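Local coordinates for DUF5037 domain-containing protein (Ruminococcus gnavus, PDB 4GL6), which is of unknown function but belongs to the DUF5037 family and combines an antiparallel sheet with a helix-covered mixed sheet, at residues A[102-107]-A[141-146]; A[136-141]-A[174-179]; A[51-56]-A[98-103]; A[86-91]-A[165-170]. All coordinates share one frame; numbering follows the deposited sequence.

Interaction 1: A[102-107]-A[141-146]; sequences QGDIII and SAWVYI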
loop_
_atom_site.group_PDB
_atom_site.type_symbol
_atom_site.label_atom_id
_atom_site.label_comp_id
_atom_site.label_asym_id
_atom_site.label_seq_id
_atom_site.Cartn_x
_atom_site.Cartn_y
_atom_site.Cartn_z
ATOM N N GLN A 102 -3.233 4.489 0.189
ATOM C CA GLN A 102 -2.487 3.315 0.653
ATOM C C GLN A 102 -2.073 2.419 -0.530
ATOM O O GLN A 102 -2.919 1.795 -1.174
ATOM C CB GLN A 102 -3.345 2.515 1.613
ATOM C CG GLN A 102 -2.604 1.426 2.359
ATOM C CD GLN A 102 -3.554 0.495 3.054
ATOM O OE1 GLN A 102 -4.271 -0.260 2.404
ATOM N NE2 GLN A 102 -3.540 0.516 4.361
ATOM N N GLY A 103 -0.776 2.355 -0.795
ATOM C CA GLY A 103 -0.236 1.510 -1.859
ATOM C C GLY A 103 -0.060 0.098 -1.342
ATOM O O GLY A 103 0.435 -0.080 -0.236
ATOM N N ASP A 104 -0.452 -0.890 -2.148
ATOM C CA ASP A 104 -0.400 -2.317 -1.805
ATOM C C ASP A 104 0.347 -3.073 -2.904
ATOM O O ASP A 104 -0.259 -3.615 -3.827
ATOM C CB ASP A 104 -1.844 -2.825 -1.612
ATOM C CG ASP A 104 -1.931 -4.297 -1.194
ATOM O OD1 ASP A 104 -0.958 -4.903 -0.688
ATOM O OD2 ASP A 104 -3.027 -4.840 -1.366
ATOM N N ILE A 105 1.676 -3.054 -2.796
ATOM C CA ILE A 105 2.593 -3.706 -3.728
ATOM C C ILE A 105 3.287 -4.832 -2.978
ATOM O O ILE A 105 3.858 -4.593 -1.952
ATOM C CB ILE A 105 3.625 -2.708 -4.266
ATOM C CG1 ILE A 105 2.916 -1.673 -5.161
ATOM C CG2 ILE A 105 4.713 -3.413 -5.087
ATOM C CD1 ILE A 105 3.749 -0.478 -5.560
ATOM N N ILE A 106 3.199 -6.055 -3.497
ATOM C CA ILE A 106 3.807 -7.252 -2.906
ATOM C C ILE A 106 4.858 -7.842 -3.849
ATOM O O ILE A 106 4.523 -8.307 -4.929
ATOM C CB ILE A 106 2.743 -8.327 -2.620
ATOM C CG1 ILE A 106 1.729 -7.821 -1.558
ATOM C CG2 ILE A 106 3.406 -9.638 -2.195
ATOM C CD1 ILE A 106 2.291 -7.577 -0.165
ATOM N N ILE A 107 6.115 -7.831 -3.409
ATOM C CA ILE A 107 7.251 -8.384 -4.147
ATOM C C ILE A 107 7.336 -9.875 -3.820
ATOM O O ILE A 107 7.483 -10.216 -2.645
ATOM C CB ILE A 107 8.576 -7.749 -3.687
ATOM C CG1 ILE A 107 8.570 -6.247 -3.937
ATOM C CG2 ILE A 107 9.770 -8.387 -4.384
ATOM C CD1 ILE A 107 8.332 -5.831 -5.377
ATOM N N SER A 141 -2.156 -2.682 -6.019
ATOM C CA SER A 141 -3.460 -2.104 -5.792
ATOM C C SER A 141 -3.289 -0.831 -4.992
ATOM O O SER A 141 -2.334 -0.697 -4.238
ATOM C CB SER A 141 -4.326 -3.091 -5.042
ATOM O OG SER A 141 -4.409 -4.278 -5.804
ATOM N N ALA A 142 -4.179 0.128 -5.212
ATOM C CA ALA A 142 -4.196 1.374 -4.439
ATOM C C ALA A 142 -5.522 1.435 -3.715
ATOM O O ALA A 142 -6.563 1.268 -4.361
ATOM C CB ALA A 142 -4.039 2.562 -5.338
ATOM N N TRP A 143 -5.473 1.623 -2.392
ATOM C CA TRP A 143 -6.657 1.768 -1.540
ATOM C C TRP A 143 -6.678 3.211 -1.133
ATOM O O TRP A 143 -5.932 3.615 -0.247
ATOM C CB TRP A 143 -6.594 0.821 -0.338
ATOM C CG TRP A 143 -6.419 -0.605 -0.777
ATOM C CD1 TRP A 143 -5.228 -1.288 -1.001
ATOM C CD2 TRP A 143 -7.462 -1.543 -1.115
ATOM N NE1 TRP A 143 -5.469 -2.556 -1.429
ATOM C CE2 TRP A 143 -6.791 -2.780 -1.510
ATOM C CE3 TRP A 143 -8.834 -1.497 -1.116
ATOM C CZ2 TRP A 143 -7.501 -3.916 -1.894
ATOM C CZ3 TRP A 143 -9.544 -2.638 -1.495
ATOM C CH2 TRP A 143 -8.889 -3.817 -1.887
ATOM N N VAL A 144 -7.523 3.991 -1.809
ATOM C CA VAL A 144 -7.678 5.412 -1.563
ATOM C C VAL A 144 -8.929 5.651 -0.716
ATOM O O VAL A 144 -10.018 5.187 -1.058
ATOM C CB VAL A 144 -7.805 6.185 -2.868
ATOM C CG1 VAL A 144 -7.954 7.670 -2.576
ATOM C CG2 VAL A 144 -6.573 5.932 -3.742
ATOM N N TYR A 145 -8.758 6.395 0.375
ATOM C CA TYR A 145 -9.827 6.760 1.313
ATOM C C TYR A 145 -9.960 8.290 1.308
ATOM O O TYR A 145 -9.023 8.967 1.715
ATOM C CB TYR A 145 -9.472 6.215 2.710
ATOM C CG TYR A 145 -9.371 4.700 2.719
ATOM C CD1 TYR A 145 -10.520 3.912 2.802
ATOM C CD2 TYR A 145 -8.142 4.059 2.578
ATOM C CE1 TYR A 145 -10.447 2.529 2.771
ATOM C CE2 TYR A 145 -8.055 2.672 2.547
ATOM C CZ TYR A 145 -9.216 1.911 2.645
ATOM O OH TYR A 145 -9.158 0.540 2.623
ATOM N N ILE A 146 -11.088 8.818 0.805
ATOM C CA ILE A 146 -11.331 10.259 0.676
ATOM C C ILE A 146 -12.370 10.757 1.676
ATOM O O ILE A 146 -13.371 10.080 1.911
ATOM C CB ILE A 146 -11.855 10.614 -0.739
ATOM C CG1 ILE A 146 -10.830 10.242 -1.813
ATOM C CG2 ILE A 146 -12.160 12.107 -0.839
ATOM C CD1 ILE A 146 -11.318 10.465 -3.230
HETATM O O HOH W 1 -6.857 -0.461 2.762
#
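Asp104 and Trp143 lie side by side and point the same way from adjacent antiparallel strands, which brings the carboxylate to the edge of the indole. CG of Asp104 stands anti to the backbone N (chi1 -178°), and NE1 of Trp143 donates a weak hydrogen bond to OD2 of Asp104 (3.3 Å), near the ring plane. CB of Asp104 lies in that plane too, 3.6 Å from NE1, while the carboxylate is turned 39° from the ring. Gln102 crosses the indole obliquely, its amide plane 77° from the ring and its OE1 3.7 Å from CD1 of Trp143. This long amide reaches past the ring: OE1 bonds Ser199 and a water shared with Tyr145 OH, and NE2 bonds Glu202.

Beneath these groups, Gln102 with Trp143 and Asp104 with Ser141 form hydrogen-bonded pairs. The link from Trp143 N to Gln102 O (2.8 Å) is almost straight. Between them, Gly103 and Ala142 make the non-hydrogen-bonded pair; on that face the small Ala142 packs against Ile88 of helix 75-95. Trp143 also stacks on Tyr178 of the next strand. The buried amide of Gln102 thus has polar partners for both its oxygen and its nitrogen, whereas the indole N-H, only weakly held, is probably polarised somewhat by the neighbouring carboxylate.

Interaction 2: A[136-141]-A[174-179]; sequences YKTLGS and QALLYV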
loop_
_atom_site.group_PDB
_atom_site.type_symbol
_atom_site.label_atom_id
_atom_site.label_comp_id
_atom_site.label_asym_id
_atom_site.label_seq_id
_atom_site.Cartn_x
_atom_site.Cartn_y
_atom_site.Cartn_z
ATOM N N TYR A 136 2.508 -12.071 -16.735
ATOM C CA TYR A 136 2.549 -10.739 -16.147
ATOM C C TYR A 136 2.151 -10.819 -14.674
ATOM O O TYR A 136 1.608 -11.821 -14.207
ATOM C CB TYR A 136 1.689 -9.727 -16.927
ATOM C CG TYR A 136 0.237 -10.146 -17.103
ATOM C CD1 TYR A 136 -0.721 -9.872 -16.119
ATOM C CD2 TYR A 136 -0.188 -10.836 -18.230
ATOM C CE1 TYR A 136 -2.056 -10.271 -16.272
ATOM C CE2 TYR A 136 -1.517 -11.236 -18.377
ATOM C CZ TYR A 136 -2.446 -10.956 -17.400
ATOM O OH TYR A 136 -3.760 -11.331 -17.539
ATOM N N LYS A 137 2.506 -9.770 -13.954
ATOM C CA LYS A 137 2.218 -9.625 -12.559
ATOM C C LYS A 137 1.470 -8.303 -12.377
ATOM O O LYS A 137 1.829 -7.286 -12.981
ATOM C CB LYS A 137 3.510 -9.614 -11.755
ATOM C CG LYS A 137 3.315 -9.255 -10.275
ATOM C CD LYS A 137 4.613 -9.130 -9.481
ATOM C CE LYS A 137 4.389 -8.425 -8.141
ATOM N NZ LYS A 137 3.396 -9.113 -7.259
ATOM N N THR A 138 0.439 -8.341 -11.540
ATOM C CA THR A 138 -0.285 -7.158 -11.152
ATOM C C THR A 138 0.708 -6.288 -10.366
ATOM O O THR A 138 1.238 -6.720 -9.347
ATOM C CB THR A 138 -1.488 -7.487 -10.240
ATOM O OG1 THR A 138 -2.435 -8.264 -10.966
ATOM C CG2 THR A 138 -2.154 -6.222 -9.785
ATOM N N LEU A 139 0.932 -5.072 -10.856
ATOM C CA LEU A 139 1.873 -4.118 -10.256
ATOM C C LEU A 139 1.515 -3.899 -8.800
ATOM O O LEU A 139 2.378 -3.947 -7.915
ATOM C CB LEU A 139 1.837 -2.778 -10.996
ATOM C CG LEU A 139 2.343 -2.795 -12.437
ATOM C CD1 LEU A 139 2.123 -1.409 -13.021
ATOM C CD2 LEU A 139 3.799 -3.209 -12.573
ATOM N N GLY A 140 0.231 -3.685 -8.575
ATOM C CA GLY A 140 -0.302 -3.567 -7.229
ATOM C C GLY A 140 -1.708 -3.015 -7.223
ATOM O O GLY A 140 -2.357 -2.896 -8.274
ATOM N N SER A 141 -2.156 -2.682 -6.019
ATOM C CA SER A 141 -3.460 -2.104 -5.792
ATOM C C SER A 141 -3.289 -0.831 -4.992
ATOM O O SER A 141 -2.334 -0.697 -4.238
ATOM C CB SER A 141 -4.326 -3.091 -5.042
ATOM O OG SER A 141 -4.409 -4.278 -5.804
ATOM N N GLN A 174 -0.623 -3.753 -15.342
ATOM C CA GLN A 174 -1.884 -4.164 -14.722
ATOM C C GLN A 174 -1.906 -3.660 -13.269
ATOM O O GLN A 174 -0.980 -3.938 -12.506
ATOM C CB GLN A 174 -2.096 -5.688 -14.808
ATOM C CG GLN A 174 -3.428 -6.135 -14.225
ATOM C CD GLN A 174 -3.916 -7.518 -14.607
ATOM O OE1 GLN A 174 -4.281 -7.784 -15.768
ATOM N NE2 GLN A 174 -4.028 -8.386 -13.603
ATOM N N ALA A 175 -2.940 -2.892 -12.917
ATOM C CA ALA A 175 -3.104 -2.367 -11.547
ATOM C C ALA A 175 -4.572 -2.118 -11.207
ATOM O O ALA A 175 -5.374 -1.862 -12.109
ATOM C CB ALA A 175 -2.297 -1.084 -11.364
ATOM N N LEU A 176 -4.904 -2.194 -9.910
ATOM C CA LEU A 176 -6.270 -1.988 -9.405
ATOM C C LEU A 176 -6.377 -0.659 -8.653
ATOM O O LEU A 176 -5.401 -0.194 -8.047
ATOM C CB LEU A 176 -6.704 -3.122 -8.468
ATOM C CG LEU A 176 -6.904 -4.476 -9.158
ATOM C CD1 LEU A 176 -5.567 -5.120 -9.500
ATOM C CD2 LEU A 176 -7.743 -5.421 -8.325
ATOM N N LEU A 177 -7.573 -0.069 -8.695
ATOM C CA LEU A 177 -7.898 1.179 -7.980
ATOM C C LEU A 177 -9.163 0.976 -7.162
ATOM O O LEU A 177 -10.171 0.484 -7.690
ATOM C CB LEU A 177 -8.151 2.318 -8.959
ATOM C CG LEU A 177 -8.492 3.705 -8.376
ATOM C CD1 LEU A 177 -7.451 4.211 -7.385
ATOM C CD2 LEU A 177 -8.663 4.716 -9.499
ATOM N N TYR A 178 -9.100 1.366 -5.886
ATOM C CA TYR A 178 -10.250 1.359 -4.968
ATOM C C TYR A 178 -10.342 2.783 -4.378
ATOM O O TYR A 178 -9.338 3.307 -3.881
ATOM C CB TYR A 178 -10.065 0.316 -3.868
ATOM C CG TYR A 178 -9.884 -1.111 -4.357
ATOM C CD1 TYR A 178 -8.601 -1.642 -4.625
ATOM C CD2 TYR A 178 -10.968 -1.951 -4.514
ATOM C CE1 TYR A 178 -8.430 -2.960 -5.068
ATOM C CE2 TYR A 178 -10.812 -3.267 -4.947
ATOM C CZ TYR A 178 -9.547 -3.771 -5.220
ATOM O OH TYR A 178 -9.396 -5.067 -5.650
ATOM N N VAL A 179 -11.492 3.436 -4.518
ATOM C CA VAL A 179 -11.684 4.792 -3.993
ATOM C C VAL A 179 -12.916 4.775 -3.142
ATOM O O VAL A 179 -14.014 4.568 -3.656
ATOM C CB VAL A 179 -11.822 5.860 -5.104
ATOM C CG1 VAL A 179 -11.956 7.250 -4.477
ATOM C CG2 VAL A 179 -10.605 5.819 -6.025
HETATM O O HOH W 2 1.475 -5.447 -15.055
#
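Gln174 lays its side-chain amide beside Tyr136 and Thr138. OE1 of Gln174 comes 3.4 Å from CE1 of Tyr136, with amide and ring planes 68° apart, and NE2 of Gln174 donates to OG1 of Thr138 (3.1 Å). The length of glutamine suits this place: CG stands anti to the backbone N (chi1 -177°) and the extended chain beyond it carries the amide to both partners. OE1 has a further bond, to the backbone N of Tyr222, whose ring stacks on Tyr136. Thr138 serves with both branches, for its CG2 crosses Leu176 at about a right angle, 3.6 Å from CD1 of that leucine.

The contact lies at the start of the two parallel strands of a beta-alpha-beta crossover, in which helix 156-171 connects strand 140-147 to strand 175-182. The backbones join where Leu139 N donates to Gln174 O (2.8 Å) and Leu176 N to Gly140 O (3.1 Å). A water between Lys137 O and Gln174 N extends the seam into the loops. At Gly140 the backbone is almost fully stretched, with phi 167°, a state glycine adopts more readily than residues with a side chain. Further along, OG of Ser141 rests 3.7 Å from CB of Leu176, and CB of Ser141 meets the edge of the Tyr178 ring near CE1.

Interaction 3: A[51-56]-A[98-103]; sequences KHPFEG and NYYIQG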
loop_
_atom_site.group_PDB
_atom_site.type_symbol
_atom_site.label_atom_id
_atom_site.label_comp_id
_atom_site.label_asym_id
_atom_site.label_seq_id
_atom_site.Cartn_x
_atom_site.Cartn_y
_atom_site.Cartn_z
ATOM N N LYS A 51 3.538 8.390 8.426
ATOM C CA LYS A 51 2.107 8.077 8.305
ATOM C C LYS A 51 1.814 6.805 7.484
ATOM O O LYS A 51 0.675 6.357 7.500
ATOM C CB LYS A 51 1.351 9.258 7.682
ATOM C CG LYS A 51 1.484 10.606 8.387
ATOM C CD LYS A 51 0.641 10.753 9.658
ATOM C CE LYS A 51 0.753 12.178 10.216
ATOM N NZ LYS A 51 -0.260 12.505 11.258
ATOM N N HIS A 52 2.814 6.229 6.793
ATOM C CA HIS A 52 2.626 5.057 5.904
ATOM C C HIS A 52 3.422 3.831 6.269
ATOM O O HIS A 52 4.565 3.642 5.787
ATOM C CB HIS A 52 2.934 5.454 4.488
ATOM C CG HIS A 52 1.967 6.445 3.952
ATOM N ND1 HIS A 52 0.788 6.072 3.420
ATOM C CD2 HIS A 52 2.002 7.827 3.925
ATOM C CE1 HIS A 52 0.123 7.156 3.040
ATOM N NE2 HIS A 52 0.864 8.237 3.352
ATOM N N PRO A 53 2.835 2.954 7.097
ATOM C CA PRO A 53 3.594 1.788 7.547
ATOM C C PRO A 53 3.804 0.707 6.493
ATOM O O PRO A 53 3.111 0.678 5.485
ATOM C CB PRO A 53 2.754 1.250 8.706
ATOM C CG PRO A 53 1.374 1.692 8.407
ATOM C CD PRO A 53 1.463 2.963 7.640
ATOM N N PHE A 54 4.794 -0.149 6.742
ATOM C CA PHE A 54 5.108 -1.294 5.880
ATOM C C PHE A 54 5.467 -2.513 6.711
ATOM O O PHE A 54 5.992 -2.363 7.816
ATOM C CB PHE A 54 6.224 -0.973 4.907
ATOM C CG PHE A 54 7.550 -0.678 5.544
ATOM C CD1 PHE A 54 7.824 0.588 6.055
ATOM C CD2 PHE A 54 8.558 -1.657 5.584
ATOM C CE1 PHE A 54 9.059 0.864 6.634
ATOM C CE2 PHE A 54 9.798 -1.386 6.147
ATOM C CZ PHE A 54 10.051 -0.120 6.673
ATOM N N GLU A 55 5.172 -3.701 6.176
ATOM C CA GLU A 55 5.413 -4.957 6.884
ATOM C C GLU A 55 6.741 -5.568 6.461
ATOM O O GLU A 55 7.158 -5.442 5.321
ATOM C CB GLU A 55 4.261 -5.946 6.685
ATOM C CG GLU A 55 4.209 -7.052 7.723
ATOM C CD GLU A 55 2.988 -7.945 7.570
ATOM O OE1 GLU A 55 2.918 -8.642 6.528
ATOM O OE2 GLU A 55 2.120 -7.979 8.502
ATOM N N GLY A 56 7.413 -6.178 7.430
ATOM C CA GLY A 56 8.680 -6.882 7.261
ATOM C C GLY A 56 8.568 -8.229 7.964
ATOM O O GLY A 56 7.826 -8.378 8.933
ATOM N N ASN A 98 -8.669 16.297 2.130
ATOM C CA ASN A 98 -8.296 15.224 3.076
ATOM C C ASN A 98 -8.505 13.852 2.466
ATOM O O ASN A 98 -9.568 13.564 1.910
ATOM C CB ASN A 98 -9.107 15.266 4.369
ATOM C CG ASN A 98 -8.492 16.134 5.407
ATOM O OD1 ASN A 98 -8.078 15.626 6.462
ATOM N ND2 ASN A 98 -8.342 17.430 5.103
ATOM N N TYR A 99 -7.501 13.000 2.626
ATOM C CA TYR A 99 -7.502 11.671 2.048
ATOM C C TYR A 99 -6.317 10.858 2.554
ATOM O O TYR A 99 -5.371 11.412 3.108
ATOM C CB TYR A 99 -7.407 11.750 0.500
ATOM C CG TYR A 99 -6.266 12.633 0.038
ATOM C CD1 TYR A 99 -4.957 12.146 -0.041
ATOM C CD2 TYR A 99 -6.481 13.969 -0.274
ATOM C CE1 TYR A 99 -3.900 12.963 -0.433
ATOM C CE2 TYR A 99 -5.426 14.793 -0.682
ATOM C CZ TYR A 99 -4.136 14.284 -0.757
ATOM O OH TYR A 99 -3.106 15.096 -1.146
ATOM N N TYR A 100 -6.373 9.551 2.331
ATOM C CA TYR A 100 -5.271 8.666 2.653
ATOM C C TYR A 100 -5.125 7.711 1.469
ATOM O O TYR A 100 -6.093 7.014 1.116
ATOM C CB TYR A 100 -5.530 7.906 3.948
ATOM C CG TYR A 100 -4.302 7.166 4.436
ATOM C CD1 TYR A 100 -3.969 5.903 3.917
ATOM C CD2 TYR A 100 -3.475 7.712 5.419
ATOM C CE1 TYR A 100 -2.842 5.212 4.363
ATOM C CE2 TYR A 100 -2.352 7.024 5.878
ATOM C CZ TYR A 100 -2.040 5.774 5.345
ATOM O OH TYR A 100 -0.939 5.087 5.775
ATOM N N ILE A 101 -3.934 7.689 0.867
ATOM C CA ILE A 101 -3.646 6.832 -0.269
ATOM C C ILE A 101 -2.740 5.725 0.238
ATOM O O ILE A 101 -1.610 5.983 0.655
ATOM C CB ILE A 101 -2.945 7.606 -1.395
ATOM C CG1 ILE A 101 -3.805 8.817 -1.826
ATOM C CG2 ILE A 101 -2.656 6.674 -2.564
ATOM C CD1 ILE A 101 -3.092 9.777 -2.759
ATOM N N GLN A 102 -3.233 4.489 0.189
ATOM C CA GLN A 102 -2.487 3.315 0.653
ATOM C C GLN A 102 -2.073 2.419 -0.530
ATOM O O GLN A 102 -2.919 1.795 -1.174
ATOM C CB GLN A 102 -3.345 2.515 1.613
ATOM C CG GLN A 102 -2.604 1.426 2.359
ATOM C CD GLN A 102 -3.554 0.495 3.054
ATOM O OE1 GLN A 102 -4.271 -0.260 2.404
ATOM N NE2 GLN A 102 -3.540 0.516 4.361
ATOM N N GLY A 103 -0.776 2.355 -0.795
ATOM C CA GLY A 103 -0.236 1.510 -1.859
ATOM C C GLY A 103 -0.060 0.098 -1.342
ATOM O O GLY A 103 0.435 -0.080 -0.236
#
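Tyr100 holds its CG anti to the backbone N (chi1 -170°), while His52 holds CG anti to the carbonyl carbon (chi1 -66°), and the two side chains then reach toward each other tip to tip. CE1 of His52 sits over one face of the phenol, 3.4 Å above its plane and displaced toward the rim. The rings are oblique to each other, with planes 31° apart and centroids 4.6 Å apart. At the phenol edge, in its plane, lies the carbonyl of Lys51, which accepts a hydrogen bond from OH of Tyr100 (2.7 Å from OH to Lys51 O). Tyrosine suits the position because one group supplies both a flat surface for the imidazole and a donor for a loop carbonyl. A phenylalanine here would probably leave Lys51 O without this donor and give the loop more freedom to shift.

Imidazole also meets the backbone of the strand, with CE1 of His52 3.2 Å from Ile101 O, and CD of Pro53 packs 3.7 Å from OH of Tyr100. A glycerol, probably from the crystallisation liquor, lies about 3 Å from the His52 side chain. The contact ties the loop entering strand 54-59 of the antiparallel sheet to strand 99-104, an outermost strand of the mixed sheet; His52 touches Arg78 and Glu85 of helix 75-95, and Tyr100 touches Leu194 of helix 184-194.

Interaction 4: A[86-91]-A[165-170]; sequences SMIEEA and EVYRDK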
loop_
_atom_site.group_PDB
_atom_site.type_symbol
_atom_site.label_atom_id
_atom_site.label_comp_id
_atom_site.label_asym_id
_atom_site.label_seq_id
_atom_site.Cartn_x
_atom_site.Cartn_y
_atom_site.Cartn_z
ATOM N N SER A 86 2.382 8.380 -4.630
ATOM C CA SER A 86 2.729 9.694 -5.148
ATOM C C SER A 86 2.044 9.994 -6.495
ATOM O O SER A 86 1.457 11.060 -6.676
ATOM C CB SER A 86 4.253 9.808 -5.285
ATOM O OG SER A 86 4.615 11.124 -5.633
HETATM N N MSE A 87 2.133 9.042 -7.421
HETATM C CA MSE A 87 1.517 9.154 -8.759
HETATM C C MSE A 87 -0.022 9.253 -8.703
HETATM O O MSE A 87 -0.633 10.001 -9.480
HETATM C CB MSE A 87 1.974 7.995 -9.666
HETATM C CG MSE A 87 3.447 8.068 -10.094
HETATM SE SE MSE A 87 4.068 6.475 -11.137
HETATM C CE MSE A 87 4.709 5.327 -9.701
ATOM N N ILE A 88 -0.640 8.531 -7.777
ATOM C CA ILE A 88 -2.087 8.636 -7.577
ATOM C C ILE A 88 -2.429 9.987 -6.920
ATOM O O ILE A 88 -3.390 10.644 -7.338
ATOM C CB ILE A 88 -2.637 7.455 -6.773
ATOM C CG1 ILE A 88 -2.457 6.178 -7.600
ATOM C CG2 ILE A 88 -4.124 7.648 -6.485
ATOM C CD1 ILE A 88 -2.799 4.915 -6.864
ATOM N N GLU A 89 -1.615 10.420 -5.943
ATOM C CA GLU A 89 -1.834 11.697 -5.247
ATOM C C GLU A 89 -1.887 12.896 -6.188
ATOM O O GLU A 89 -2.660 13.818 -5.941
ATOM C CB GLU A 89 -0.834 11.917 -4.105
ATOM C CG GLU A 89 -1.236 13.056 -3.157
ATOM C CD GLU A 89 -0.480 13.081 -1.830
ATOM O OE1 GLU A 89 0.464 12.295 -1.616
ATOM O OE2 GLU A 89 -0.844 13.910 -0.973
ATOM N N GLU A 90 -1.110 12.863 -7.274
ATOM C CA GLU A 90 -1.168 13.908 -8.314
ATOM C C GLU A 90 -2.600 14.134 -8.828
ATOM O O GLU A 90 -2.957 15.261 -9.138
ATOM C CB GLU A 90 -0.216 13.593 -9.469
ATOM C CG GLU A 90 1.246 13.798 -9.091
ATOM C CD GLU A 90 2.247 13.143 -10.041
ATOM O OE1 GLU A 90 1.862 12.405 -10.991
ATOM O OE2 GLU A 90 3.464 13.384 -9.836
ATOM N N ALA A 91 -3.408 13.072 -8.885
ATOM C CA ALA A 91 -4.827 13.159 -9.263
ATOM C C ALA A 91 -5.734 13.401 -8.044
ATOM O O ALA A 91 -6.591 14.299 -8.081
ATOM C CB ALA A 91 -5.266 11.890 -9.984
ATOM N N GLU A 165 -5.745 8.541 -16.636
ATOM C CA GLU A 165 -4.404 9.014 -17.027
ATOM C C GLU A 165 -3.284 8.461 -16.141
ATOM O O GLU A 165 -2.228 8.075 -16.664
ATOM C CB GLU A 165 -4.342 10.560 -17.118
ATOM C CG GLU A 165 -2.906 11.117 -17.259
ATOM C CD GLU A 165 -2.752 12.494 -17.891
ATOM O OE1 GLU A 165 -3.755 13.135 -18.278
ATOM O OE2 GLU A 165 -1.577 12.917 -18.019
ATOM N N VAL A 166 -3.485 8.458 -14.824
ATOM C CA VAL A 166 -2.464 7.910 -13.901
ATOM C C VAL A 166 -2.231 6.417 -14.207
ATOM O O VAL A 166 -1.097 5.988 -14.459
ATOM C CB VAL A 166 -2.862 8.106 -12.428
ATOM C CG1 VAL A 166 -1.911 7.377 -11.492
ATOM C CG2 VAL A 166 -2.901 9.587 -12.092
ATOM N N TYR A 167 -3.315 5.656 -14.252
ATOM C CA TYR A 167 -3.234 4.211 -14.527
ATOM C C TYR A 167 -2.733 3.837 -15.931
ATOM O O TYR A 167 -1.982 2.880 -16.078
ATOM C CB TYR A 167 -4.550 3.503 -14.119
ATOM C CG TYR A 167 -4.598 3.192 -12.627
ATOM C CD1 TYR A 167 -4.699 4.213 -11.677
ATOM C CD2 TYR A 167 -4.517 1.875 -12.155
ATOM C CE1 TYR A 167 -4.736 3.934 -10.309
ATOM C CE2 TYR A 167 -4.560 1.592 -10.782
ATOM C CZ TYR A 167 -4.658 2.622 -9.867
ATOM O OH TYR A 167 -4.688 2.330 -8.525
ATOM N N ARG A 168 -3.089 4.610 -16.944
ATOM C CA ARG A 168 -2.605 4.341 -18.308
ATOM C C ARG A 168 -1.169 4.840 -18.569
ATOM O O ARG A 168 -0.312 4.082 -19.018
ATOM C CB ARG A 168 -3.541 4.984 -19.327
ATOM C CG ARG A 168 -3.179 4.715 -20.788
ATOM C CD ARG A 168 -4.033 5.518 -21.748
ATOM N NE ARG A 168 -3.917 6.977 -21.549
ATOM C CZ ARG A 168 -4.874 7.817 -21.121
ATOM N NH1 ARG A 168 -6.128 7.418 -20.848
ATOM N NH2 ARG A 168 -4.577 9.112 -20.992
ATOM N N ASP A 169 -0.929 6.116 -18.295
ATOM C CA ASP A 169 0.339 6.774 -18.649
ATOM C C ASP A 169 1.442 6.716 -17.601
ATOM O O ASP A 169 2.616 6.694 -17.979
ATOM C CB ASP A 169 0.090 8.257 -19.022
ATOM C CG ASP A 169 -0.979 8.431 -20.110
ATOM O OD1 ASP A 169 -1.062 7.592 -21.033
ATOM O OD2 ASP A 169 -1.768 9.400 -20.027
ATOM N N LYS A 170 1.078 6.702 -16.316
ATOM C CA LYS A 170 2.060 6.763 -15.220
ATOM C C LYS A 170 2.429 5.386 -14.662
ATOM O O LYS A 170 3.611 5.095 -14.520
ATOM C CB LYS A 170 1.593 7.713 -14.085
ATOM C CG LYS A 170 1.316 9.171 -14.496
ATOM C CD LYS A 170 2.543 9.985 -14.919
ATOM C CE LYS A 170 2.124 11.316 -15.542
ATOM N NZ LYS A 170 3.267 12.083 -16.104
#
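The Tyr167 ring is met obliquely by Ile88, whose CD1 stands 3.6 Å from OH and 4.1 Å from CE1 of the tyrosine. The Tyr167 side chain also touches Ala175 and Leu177 of strand 175-182, and its ring meets that of Phe227 with the planes at about 60°. The motif is two helices packed together on the mixed sheet of an alpha/beta fold: helix 75-95 and helix 156-171 run at 135° to each other, their local axes 9.7 Å apart at closest approach. Tyr167 reaches from its helix to the sheet, where its hydroxyl bonds the carbonyl of Leu176, so the ring can be both apolar wall and polar tether.

Val166 faces helix 75-95 with both methyls. CG1 and CG2 of Val166 each come 3.5 Å from Met87 O, CG1 also meets CG1 of Ile88 (4.1 Å), and CG2 packs against CB of Ala91 (3.9 Å). Valine suits the place because its two methyls serve different neighbours, and the small Ala91 accepts one of them. An alanine in place of Ile88 would probably open a gap beside CE1 of Tyr167 and CG1 of Val166, loosening the hold on the phenol.

Met87, present as selenomethionine, points toward helix 156-171, and Met87 SE lies 4.0 Å from Lys170 CB and 3.7 Å from Lys170 O.

How the interactions relate
From the N terminus, interaction 3 is the first loop to close, bringing strand 99-104 of the mixed sheet back to the approach of strand 54-59 in the antiparallel sheet. Before it closes, helix 75-95 opens interaction 4, so the two cross. Interaction 1 begins on the strand where interaction 3 ends and lies nested within the long loop of interaction 4. Interaction 2 opens before interaction 1 has closed and ends after interaction 4, crossing both, while it follows interaction 3 in series. Interactions 1 and 2 share Ser141 and set strand 140-147 between its two neighbours; interaction 4 adds the helices, with Ile88 and Tyr167 both touching Ala142.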